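Long-range contacts in USG-1 protein homolog (Pseudomonas aeruginosa, PDB 2HJS), which probably acts as an NAD(P)-dependent oxidoreductase of the aspartate-semialdehyde dehydrogenase family, though its true substrate is not established: residues L156-L165 with T236-S247; A288-V299 with N310-K320. All coordinates share one frame; numbering follows the deposited sequence.

Contact 1 of 2, residues L156-L165 with T236-S247; sequences LTACLSVSSL and TCIQAPVFFGDS
L156 O receives T236 N at 3.0 Å, one rung of a parallel pairing that continues to L160 and Q239, with A240 N bonded just beyond. One residue on, T157 lays CG2 across I238 CD1 at 3.6 Å; its chi1 of -58° sets CG2 anti to the backbone N, while OG1 bonds to OG1 of T157 of the second subunit. A158 uses both its backbone N and its O on this neighbour: N donates to T236 O, and O accepts I238 N over 2.8 Å with an N-H...O angle of 177°. C159 turns its N and O to the other neighbour, S247, in an antiparallel hydrogen-bonded pair, so 156-160 is an inner strand. L160 continues the parallel register, its O taking A240 N at 2.8 Å and, weakly, Q239 NE2. S161 leaves the strand; its OG bonds to S163 OG within the turn, and water 3 joins S161 OG to S164 OG and D246 OD1. V162 N then reaches V242 O at 2.8 Å, and S163 N meets F243 O at 3.0 Å with a bent angle of 139°. Finally L165 CD1 approaches Q239 OE1 at 3.4 Å, the two side chains coming from opposite directions. A strand with one parallel and one antiparallel neighbour places the contact inside the mixed sheet of the dimerisation domain, and here T157 meets its own copy across the dimer.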
loop_
_atom_site.group_PDB
_atom_site.type_symbol
_atom_site.label_atom_id
_atom_site.label_comp_id
_atom_site.label_asym_id
_atom_site.label_seq_id
_atom_site.Cartn_x
_atom_site.Cartn_y
_atom_site.Cartn_z
ATOM N N LEU A 156 6.080 -4.268 7.810
ATOM C CA LEU A 156 5.148 -3.157 7.730
ATOM C C LEU A 156 5.196 -2.506 6.355
ATOM O O LEU A 156 6.261 -2.114 5.882
ATOM C CB LEU A 156 5.453 -2.124 8.813
ATOM C CG LEU A 156 4.768 -0.756 8.721
ATOM C CD1 LEU A 156 3.226 -0.842 8.940
ATOM C CD2 LEU A 156 5.405 0.189 9.733
ATOM N N THR A 157 4.038 -2.411 5.706
ATOM C CA THR A 157 3.883 -1.538 4.548
ATOM C C THR A 157 2.916 -0.434 4.970
ATOM O O THR A 157 1.738 -0.687 5.191
ATOM C CB THR A 157 3.310 -2.270 3.325
ATOM O OG1 THR A 157 4.166 -3.365 2.982
ATOM C CG2 THR A 157 3.200 -1.323 2.125
ATOM N N ALA A 158 3.411 0.788 5.075
ATOM C CA ALA A 158 2.586 1.886 5.529
ATOM C C ALA A 158 2.182 2.752 4.355
ATOM O O ALA A 158 3.046 3.231 3.625
ATOM C CB ALA A 158 3.351 2.717 6.564
ATOM N N CYS A 159 0.883 2.929 4.151
ATOM C CA CYS A 159 0.374 3.815 3.099
ATOM C C CYS A 159 -0.030 5.127 3.730
ATOM O O CYS A 159 -1.020 5.196 4.481
ATOM C CB CYS A 159 -0.805 3.185 2.379
ATOM S SG CYS A 159 -0.336 1.605 1.589
ATOM N N LEU A 160 0.764 6.155 3.454
ATOM C CA LEU A 160 0.646 7.433 4.132
ATOM C C LEU A 160 -0.224 8.367 3.297
ATOM O O LEU A 160 -0.096 8.402 2.077
ATOM C CB LEU A 160 2.042 8.056 4.326
ATOM C CG LEU A 160 2.822 7.724 5.609
ATOM C CD1 LEU A 160 2.995 6.278 5.813
ATOM C CD2 LEU A 160 4.213 8.411 5.635
ATOM N N SER A 161 -1.097 9.113 3.958
ATOM C CA SER A 161 -1.868 10.180 3.307
ATOM C C SER A 161 -0.990 11.419 3.113
ATOM O O SER A 161 0.062 11.539 3.754
ATOM C CB SER A 161 -3.030 10.565 4.207
ATOM O OG SER A 161 -2.554 11.212 5.378
ATOM N N VAL A 162 -1.417 12.350 2.261
ATOM C CA VAL A 162 -0.646 13.577 2.033
ATOM C C VAL A 162 -0.576 14.520 3.233
ATOM O O VAL A 162 0.293 15.393 3.274
ATOM C CB VAL A 162 -1.120 14.374 0.783
ATOM C CG1 VAL A 162 -0.779 13.607 -0.474
ATOM C CG2 VAL A 162 -2.612 14.739 0.864
ATOM N N SER A 163 -1.501 14.376 4.193
ATOM C CA SER A 163 -1.434 15.181 5.426
ATOM C C SER A 163 -0.142 14.882 6.201
ATOM O O SER A 163 0.257 15.662 7.037
ATOM C CB SER A 163 -2.644 14.946 6.323
ATOM O OG SER A 163 -2.629 13.613 6.809
ATOM N N SER A 164 0.517 13.757 5.906
ATOM C CA SER A 164 1.817 13.459 6.515
ATOM C C SER A 164 2.881 14.516 6.151
ATOM O O SER A 164 3.886 14.653 6.845
ATOM C CB SER A 164 2.287 12.058 6.111
ATOM O OG SER A 164 1.656 11.038 6.895
ATOM N N LEU A 165 2.633 15.259 5.072
ATOM C CA LEU A 165 3.509 16.335 4.590
ATOM C C LEU A 165 2.972 17.706 4.978
ATOM O O LEU A 165 3.435 18.733 4.469
ATOM C CB LEU A 165 3.668 16.270 3.052
ATOM C CG LEU A 165 3.970 14.894 2.428
ATOM C CD1 LEU A 165 3.766 14.958 0.938
ATOM C CD2 LEU A 165 5.367 14.401 2.768
ATOM N N THR A 236 8.323 -0.174 4.840
ATOM C CA THR A 236 8.180 0.572 3.617
ATOM C C THR A 236 7.079 1.606 3.823
ATOM O O THR A 236 5.956 1.260 4.213
ATOM C CB THR A 236 7.800 -0.359 2.455
ATOM O OG1 THR A 236 8.761 -1.422 2.395
ATOM C CG2 THR A 236 7.800 0.391 1.126
ATOM N N CYS A 237 7.397 2.873 3.576
ATOM C CA CYS A 237 6.364 3.909 3.568
ATOM C C CYS A 237 6.102 4.400 2.160
ATOM O O CYS A 237 6.996 4.916 1.481
ATOM C CB CYS A 237 6.720 5.083 4.482
ATOM S SG CYS A 237 6.781 4.578 6.201
ATOM N N ILE A 238 4.852 4.262 1.753
ATOM C CA ILE A 238 4.400 4.623 0.426
ATOM C C ILE A 238 3.533 5.863 0.578
ATOM O O ILE A 238 2.864 6.035 1.599
ATOM C CB ILE A 238 3.567 3.447 -0.143
ATOM C CG1 ILE A 238 4.497 2.312 -0.525
ATOM C CG2 ILE A 238 2.699 3.840 -1.341
ATOM C CD1 ILE A 238 3.708 0.995 -0.529
ATOM N N GLN A 239 3.557 6.730 -0.426
ATOM C CA GLN A 239 2.694 7.906 -0.422
ATOM C C GLN A 239 1.430 7.631 -1.252
ATOM O O GLN A 239 1.528 7.404 -2.460
ATOM C CB GLN A 239 3.434 9.081 -1.049
ATOM C CG GLN A 239 2.645 10.360 -1.006
ATOM C CD GLN A 239 2.880 11.060 0.270
ATOM O OE1 GLN A 239 3.955 11.633 0.480
ATOM N NE2 GLN A 239 1.899 10.997 1.175
ATOM N N ALA A 240 0.257 7.654 -0.617
ATOM C CA ALA A 240 -1.001 7.359 -1.327
ATOM C C ALA A 240 -1.739 8.645 -1.661
ATOM O O ALA A 240 -1.594 9.649 -0.944
ATOM C CB ALA A 240 -1.897 6.438 -0.474
ATOM N N PRO A 241 -2.538 8.640 -2.753
ATOM C CA PRO A 241 -3.287 9.874 -3.013
ATOM C C PRO A 241 -4.544 9.940 -2.115
ATOM O O PRO A 241 -5.681 9.822 -2.594
ATOM C CB PRO A 241 -3.638 9.756 -4.495
ATOM C CG PRO A 241 -3.748 8.232 -4.726
ATOM C CD PRO A 241 -2.811 7.587 -3.756
ATOM N N VAL A 242 -4.319 10.067 -0.806
ATOM C CA VAL A 242 -5.425 10.193 0.150
ATOM C C VAL A 242 -5.129 11.387 1.031
ATOM O O VAL A 242 -3.964 11.726 1.224
ATOM C CB VAL A 242 -5.782 8.841 0.924
ATOM C CG1 VAL A 242 -5.364 7.581 0.146
ATOM C CG2 VAL A 242 -5.311 8.800 2.296
ATOM N N PHE A 243 -6.157 12.068 1.524
ATOM C CA PHE A 243 -5.909 13.314 2.286
ATOM C C PHE A 243 -5.415 13.097 3.714
ATOM O O PHE A 243 -4.389 13.648 4.096
ATOM C CB PHE A 243 -7.134 14.223 2.280
ATOM C CG PHE A 243 -7.412 14.839 0.938
ATOM C CD1 PHE A 243 -8.488 14.412 0.187
ATOM C CD2 PHE A 243 -6.579 15.836 0.423
ATOM C CE1 PHE A 243 -8.766 14.972 -1.073
ATOM C CE2 PHE A 243 -6.838 16.398 -0.843
ATOM C CZ PHE A 243 -7.934 15.965 -1.588
ATOM N N PHE A 244 -6.147 12.284 4.483
ATOM C CA PHE A 244 -5.927 12.134 5.919
ATOM C C PHE A 244 -5.909 10.650 6.344
ATOM O O PHE A 244 -6.676 9.831 5.794
ATOM C CB PHE A 244 -7.050 12.855 6.674
ATOM C CG PHE A 244 -7.205 14.299 6.309
ATOM C CD1 PHE A 244 -8.322 14.734 5.604
ATOM C CD2 PHE A 244 -6.237 15.229 6.674
ATOM C CE1 PHE A 244 -8.473 16.081 5.251
ATOM C CE2 PHE A 244 -6.384 16.605 6.335
ATOM C CZ PHE A 244 -7.489 17.018 5.625
ATOM N N GLY A 245 -5.053 10.314 7.316
ATOM C CA GLY A 245 -5.051 8.987 7.958
ATOM C C GLY A 245 -3.924 8.084 7.498
ATOM O O GLY A 245 -3.495 8.166 6.338
ATOM N N ASP A 246 -3.420 7.244 8.408
ATOM C CA ASP A 246 -2.442 6.204 8.050
ATOM C C ASP A 246 -3.170 4.884 7.836
ATOM O O ASP A 246 -4.050 4.563 8.620
ATOM C CB ASP A 246 -1.431 6.002 9.181
ATOM C CG ASP A 246 -0.566 7.218 9.413
ATOM O OD1 ASP A 246 -0.213 7.945 8.436
ATOM O OD2 ASP A 246 -0.237 7.439 10.593
ATOM N N SER A 247 -2.822 4.147 6.780
ATOM C CA SER A 247 -3.333 2.801 6.527
ATOM C C SER A 247 -2.149 1.812 6.540
ATOM O O SER A 247 -1.262 1.907 5.704
ATOM C CB SER A 247 -4.041 2.735 5.160
ATOM O OG SER A 247 -5.069 3.718 5.076
HETATM O O HOH W 1 8.061 -3.454 4.164
HETATM O O HOH W 2 -3.839 6.118 4.448
HETATM O O HOH W 3 -0.777 9.753 6.843
HETATM O O HOH W 4 1.729 9.645 9.118
#

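Contact 2 of 2, residues A288-V299 with N310-K320; sequences ALGQDETYVGRV and NLWIVSDNVRK
D292 OD1 is gripped by two nitrogens of R319, NE at 2.7 Å and NH2 at 2.9 Å, a side-on salt bridge in which both donors share one oxygen. The carboxylate and guanidinium planes lie 13° apart, nearly coplanar. Extended from CG to NE, the arginine chain runs alongside the turn, and G290 O sits over one guanidinium face; NH2 also has E28 as a partner. The contact joins an antiparallel beta hairpin, 294-301 with 308-315, to the helix that follows it. The paired backbone bonds fix the register: Y295 and V314 exchange two bonds, as do G297 and W312, with V296 and I313 forming the non-hydrogen-bonded pair between them. Y295 CB rests on V314 CG2 at 3.7 Å. At the start of the hairpin S315 OG donates to T294 OG1 over 2.9 Å. That same oxygen receives K320 NZ and has a further partner in E140. The K320 ammonium also donates to D292 O at 2.7 Å, nearly along the C=O axis, and forms a salt bridge with E140, so this one charge holds the loop, the strand and helix 133-145 together; the acidic neighbour would probably favour the protonated lysine. Preceding the strand, A288-Q291 make a type II turn. Q291 folds back within its own segment, NE2 donating to both A288 O and E293 O. D316 is the N-cap of helix 317-336: with CG anti to the backbone N (chi1 -175°) the carboxylate lies between helix and turn, OD1 accepting R319 N and OD2 meeting the turn. There D316 OD2 takes G290 N at 2.9 Å on its anti side, with the N-H...O angle at 168°.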
loop_
_atom_site.group_PDB
_atom_site.type_symbol
_atom_site.label_atom_id
_atom_site.label_comp_id
_atom_site.label_asym_id
_atom_site.label_seq_id
_atom_site.Cartn_x
_atom_site.Cartn_y
_atom_site.Cartn_z
ATOM N N ALA A 288 -11.519 6.204 10.543
ATOM C CA ALA A 288 -10.465 6.766 11.394
ATOM C C ALA A 288 -10.575 8.276 11.617
ATOM O O ALA A 288 -10.407 8.730 12.746
ATOM C CB ALA A 288 -9.081 6.390 10.881
ATOM N N LEU A 289 -10.885 9.035 10.562
ATOM C CA LEU A 289 -10.779 10.496 10.606
ATOM C C LEU A 289 -11.640 11.122 11.697
ATOM O O LEU A 289 -12.815 10.789 11.821
ATOM C CB LEU A 289 -11.055 11.140 9.230
ATOM C CG LEU A 289 -10.890 12.681 9.267
ATOM C CD1 LEU A 289 -9.407 13.107 9.219
ATOM C CD2 LEU A 289 -11.749 13.475 8.227
ATOM N N GLY A 290 -11.035 11.996 12.505
ATOM C CA GLY A 290 -11.773 12.846 13.445
ATOM C C GLY A 290 -12.079 12.230 14.795
ATOM O O GLY A 290 -12.799 12.822 15.605
ATOM N N GLN A 291 -11.528 11.046 15.058
ATOM C CA GLN A 291 -11.837 10.349 16.304
ATOM C C GLN A 291 -10.631 9.599 16.903
ATOM O O GLN A 291 -9.555 9.553 16.285
ATOM C CB GLN A 291 -13.123 9.505 16.148
ATOM C CG GLN A 291 -13.056 8.409 15.081
ATOM C CD GLN A 291 -12.239 7.274 15.593
ATOM O OE1 GLN A 291 -12.624 6.621 16.566
ATOM N NE2 GLN A 291 -11.073 7.055 14.989
ATOM N N ASP A 292 -10.806 9.027 18.094
ATOM C CA ASP A 292 -9.685 8.583 18.921
ATOM C C ASP A 292 -9.269 7.133 18.737
ATOM O O ASP A 292 -8.153 6.786 19.097
ATOM C CB ASP A 292 -9.982 8.768 20.410
ATOM C CG ASP A 292 -10.295 10.216 20.793
ATOM O OD1 ASP A 292 -10.123 11.134 19.962
ATOM O OD2 ASP A 292 -10.725 10.428 21.945
ATOM N N GLU A 293 -10.155 6.278 18.231
ATOM C CA GLU A 293 -9.847 4.862 18.097
ATOM C C GLU A 293 -8.870 4.616 16.955
ATOM O O GLU A 293 -8.957 5.219 15.888
ATOM C CB GLU A 293 -11.120 4.032 17.840
ATOM C CG GLU A 293 -12.262 4.296 18.851
ATOM C CD GLU A 293 -11.831 3.942 20.249
ATOM O OE1 GLU A 293 -11.562 2.745 20.479
ATOM O OE2 GLU A 293 -11.716 4.858 21.099
ATOM N N THR A 294 -7.949 3.700 17.192
ATOM C CA THR A 294 -7.159 3.112 16.130
ATOM C C THR A 294 -7.911 1.822 15.751
ATOM O O THR A 294 -8.148 0.959 16.596
ATOM C CB THR A 294 -5.765 2.817 16.655
ATOM O OG1 THR A 294 -5.076 4.056 16.840
ATOM C CG2 THR A 294 -4.971 1.931 15.718
ATOM N N TYR A 295 -8.302 1.715 14.491
ATOM C CA TYR A 295 -9.116 0.590 14.015
ATOM C C TYR A 295 -8.231 -0.527 13.469
ATOM O O TYR A 295 -7.279 -0.253 12.760
ATOM C CB TYR A 295 -10.031 1.062 12.906
ATOM C CG TYR A 295 -11.230 1.830 13.369
ATOM C CD1 TYR A 295 -12.473 1.213 13.431
ATOM C CD2 TYR A 295 -11.133 3.178 13.754
ATOM C CE1 TYR A 295 -13.606 1.908 13.845
ATOM C CE2 TYR A 295 -12.267 3.884 14.186
ATOM C CZ TYR A 295 -13.493 3.230 14.227
ATOM O OH TYR A 295 -14.629 3.885 14.633
ATOM N N VAL A 296 -8.546 -1.777 13.807
ATOM C CA VAL A 296 -7.736 -2.904 13.375
ATOM C C VAL A 296 -8.663 -3.959 12.783
ATOM O O VAL A 296 -9.618 -4.354 13.438
ATOM C CB VAL A 296 -6.936 -3.547 14.548
ATOM C CG1 VAL A 296 -6.000 -4.684 14.020
ATOM C CG2 VAL A 296 -6.122 -2.506 15.257
ATOM N N GLY A 297 -8.367 -4.408 11.559
ATOM C CA GLY A 297 -9.111 -5.479 10.918
ATOM C C GLY A 297 -8.269 -6.466 10.124
ATOM O O GLY A 297 -7.029 -6.424 10.161
ATOM N N ARG A 298 -8.965 -7.363 9.418
ATOM C CA ARG A 298 -8.398 -8.367 8.522
ATOM C C ARG A 298 -7.435 -9.290 9.249
ATOM O O ARG A 298 -6.434 -9.713 8.680
ATOM C CB ARG A 298 -7.739 -7.737 7.269
ATOM C CG ARG A 298 -8.675 -6.936 6.366
ATOM C CD ARG A 298 -8.246 -7.045 4.918
ATOM N NE ARG A 298 -8.245 -8.440 4.472
ATOM C CZ ARG A 298 -7.572 -8.927 3.441
ATOM N NH1 ARG A 298 -6.842 -8.121 2.675
ATOM N NH2 ARG A 298 -7.658 -10.236 3.157
ATOM N N VAL A 299 -7.731 -9.575 10.516
ATOM C CA VAL A 299 -6.904 -10.487 11.305
ATOM C C VAL A 299 -7.073 -11.875 10.721
ATOM O O VAL A 299 -8.170 -12.401 10.702
ATOM C CB VAL A 299 -7.291 -10.476 12.807
ATOM C CG1 VAL A 299 -6.524 -11.599 13.587
ATOM C CG2 VAL A 299 -7.031 -9.109 13.418
ATOM N N ASN A 310 -1.698 -11.545 9.845
ATOM C CA ASN A 310 -1.788 -10.229 9.224
ATOM C C ASN A 310 -2.725 -9.354 10.004
ATOM O O ASN A 310 -3.671 -9.861 10.581
ATOM C CB ASN A 310 -2.363 -10.350 7.825
ATOM C CG ASN A 310 -1.414 -11.013 6.876
ATOM O OD1 ASN A 310 -1.433 -12.237 6.714
ATOM N ND2 ASN A 310 -0.527 -10.221 6.283
ATOM N N LEU A 311 -2.447 -8.047 10.013
ATOM C CA LEU A 311 -3.334 -7.057 10.602
ATOM C C LEU A 311 -3.424 -5.901 9.612
ATOM O O LEU A 311 -2.459 -5.612 8.930
ATOM C CB LEU A 311 -2.740 -6.470 11.904
ATOM C CG LEU A 311 -2.185 -7.369 13.007
ATOM C CD1 LEU A 311 -1.430 -6.475 13.956
ATOM C CD2 LEU A 311 -3.329 -8.023 13.750
ATOM N N TRP A 312 -4.563 -5.212 9.602
ATOM C CA TRP A 312 -4.723 -3.964 8.863
ATOM C C TRP A 312 -5.123 -2.915 9.881
ATOM O O TRP A 312 -6.018 -3.136 10.671
ATOM C CB TRP A 312 -5.785 -4.139 7.785
ATOM C CG TRP A 312 -6.378 -2.869 7.180
ATOM C CD1 TRP A 312 -7.559 -2.247 7.554
ATOM C CD2 TRP A 312 -5.861 -2.107 6.070
ATOM N NE1 TRP A 312 -7.782 -1.154 6.743
ATOM C CE2 TRP A 312 -6.761 -1.043 5.835
ATOM C CE3 TRP A 312 -4.717 -2.214 5.262
ATOM C CZ2 TRP A 312 -6.577 -0.114 4.798
ATOM C CZ3 TRP A 312 -4.525 -1.277 4.240
ATOM C CH2 TRP A 312 -5.466 -0.246 4.017
ATOM N N ILE A 313 -4.407 -1.796 9.898
ATOM C CA ILE A 313 -4.579 -0.785 10.936
ATOM C C ILE A 313 -4.892 0.554 10.269
ATOM O O ILE A 313 -4.225 0.943 9.312
ATOM C CB ILE A 313 -3.285 -0.639 11.785
ATOM C CG1 ILE A 313 -2.853 -1.995 12.368
ATOM C CG2 ILE A 313 -3.482 0.443 12.879
ATOM C CD1 ILE A 313 -1.456 -1.973 13.012
ATOM N N VAL A 314 -5.927 1.246 10.733
ATOM C CA VAL A 314 -6.144 2.606 10.244
ATOM C C VAL A 314 -6.330 3.533 11.417
ATOM O O VAL A 314 -6.977 3.188 12.408
ATOM C CB VAL A 314 -7.303 2.754 9.171
ATOM C CG1 VAL A 314 -6.980 1.949 7.836
ATOM C CG2 VAL A 314 -8.664 2.406 9.723
ATOM N N SER A 315 -5.735 4.708 11.307
ATOM C CA SER A 315 -5.769 5.683 12.395
ATOM C C SER A 315 -5.621 7.087 11.838
ATOM O O SER A 315 -5.013 7.290 10.764
ATOM C CB SER A 315 -4.602 5.422 13.347
ATOM O OG SER A 315 -4.883 5.974 14.638
ATOM N N ASP A 316 -6.163 8.041 12.578
ATOM C CA ASP A 316 -6.006 9.459 12.289
ATOM C C ASP A 316 -4.594 9.896 12.729
ATOM O O ASP A 316 -4.317 10.061 13.925
ATOM C CB ASP A 316 -7.111 10.259 13.007
ATOM C CG ASP A 316 -7.101 11.736 12.655
ATOM O OD1 ASP A 316 -6.015 12.265 12.288
ATOM O OD2 ASP A 316 -8.182 12.372 12.766
ATOM N N ASN A 317 -3.698 10.052 11.749
ATOM C CA ASN A 317 -2.313 10.427 12.017
ATOM C C ASN A 317 -2.178 11.760 12.754
ATOM O O ASN A 317 -1.288 11.930 13.570
ATOM C CB ASN A 317 -1.505 10.452 10.708
ATOM C CG ASN A 317 -2.108 11.376 9.667
ATOM O OD1 ASN A 317 -3.297 11.282 9.332
ATOM N ND2 ASN A 317 -1.291 12.298 9.169
ATOM N N VAL A 318 -3.079 12.697 12.494
ATOM C CA VAL A 318 -3.007 13.997 13.149
ATOM C C VAL A 318 -3.555 13.993 14.590
ATOM O O VAL A 318 -2.828 14.299 15.544
ATOM C CB VAL A 318 -3.675 15.082 12.290
ATOM C CG1 VAL A 318 -3.756 16.421 13.056
ATOM C CG2 VAL A 318 -2.885 15.251 10.972
ATOM N N ARG A 319 -4.831 13.642 14.724
ATOM C CA ARG A 319 -5.533 13.662 16.001
ATOM C C ARG A 319 -5.041 12.551 16.937
ATOM O O ARG A 319 -4.803 12.813 18.114
ATOM C CB ARG A 319 -7.031 13.501 15.771
ATOM C CG ARG A 319 -7.860 13.554 17.066
ATOM C CD ARG A 319 -9.292 13.102 16.818
ATOM N NE ARG A 319 -10.052 13.002 18.067
ATOM C CZ ARG A 319 -10.651 14.025 18.689
ATOM N NH1 ARG A 319 -10.596 15.247 18.178
ATOM N NH2 ARG A 319 -11.306 13.823 19.833
ATOM N N LYS A 320 -4.919 11.321 16.412
ATOM C CA LYS A 320 -4.622 10.156 17.239
ATOM C C LYS A 320 -3.119 9.823 17.331
ATOM O O LYS A 320 -2.542 9.920 18.398
ATOM C CB LYS A 320 -5.424 8.920 16.785
ATOM C CG LYS A 320 -4.984 7.603 17.479
ATOM C CD LYS A 320 -5.164 7.709 19.037
ATOM C CE LYS A 320 -4.898 6.388 19.757
ATOM N NZ LYS A 320 -5.923 5.325 19.525
HETATM O O HOH W 5 -7.911 7.602 14.892
#

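Contact 1 comes first along the chain: 156-165 leaves its strand, 70 residues follow, largely loop and helix, and 236-247 returns to close that long excursion. Contact 2 opens only afterwards and spans ten residues, the tip of a hairpin, so the two loops are in series, neither nested nor crossed. They nevertheless meet in one mixed sheet, where strand 246-254 lies beside strand 308-315. D246 N to S315 O and G245 N to N317 OD1, both 2.8 Å and probably hydrogen bonds, join them, while F244 CB packs on L289 CD1. Together they link the edge strand 233-239, through 151-160 and 246-254, with the hairpin 294-301/308-315 and the start of helix 317-336, and both reach the second subunit.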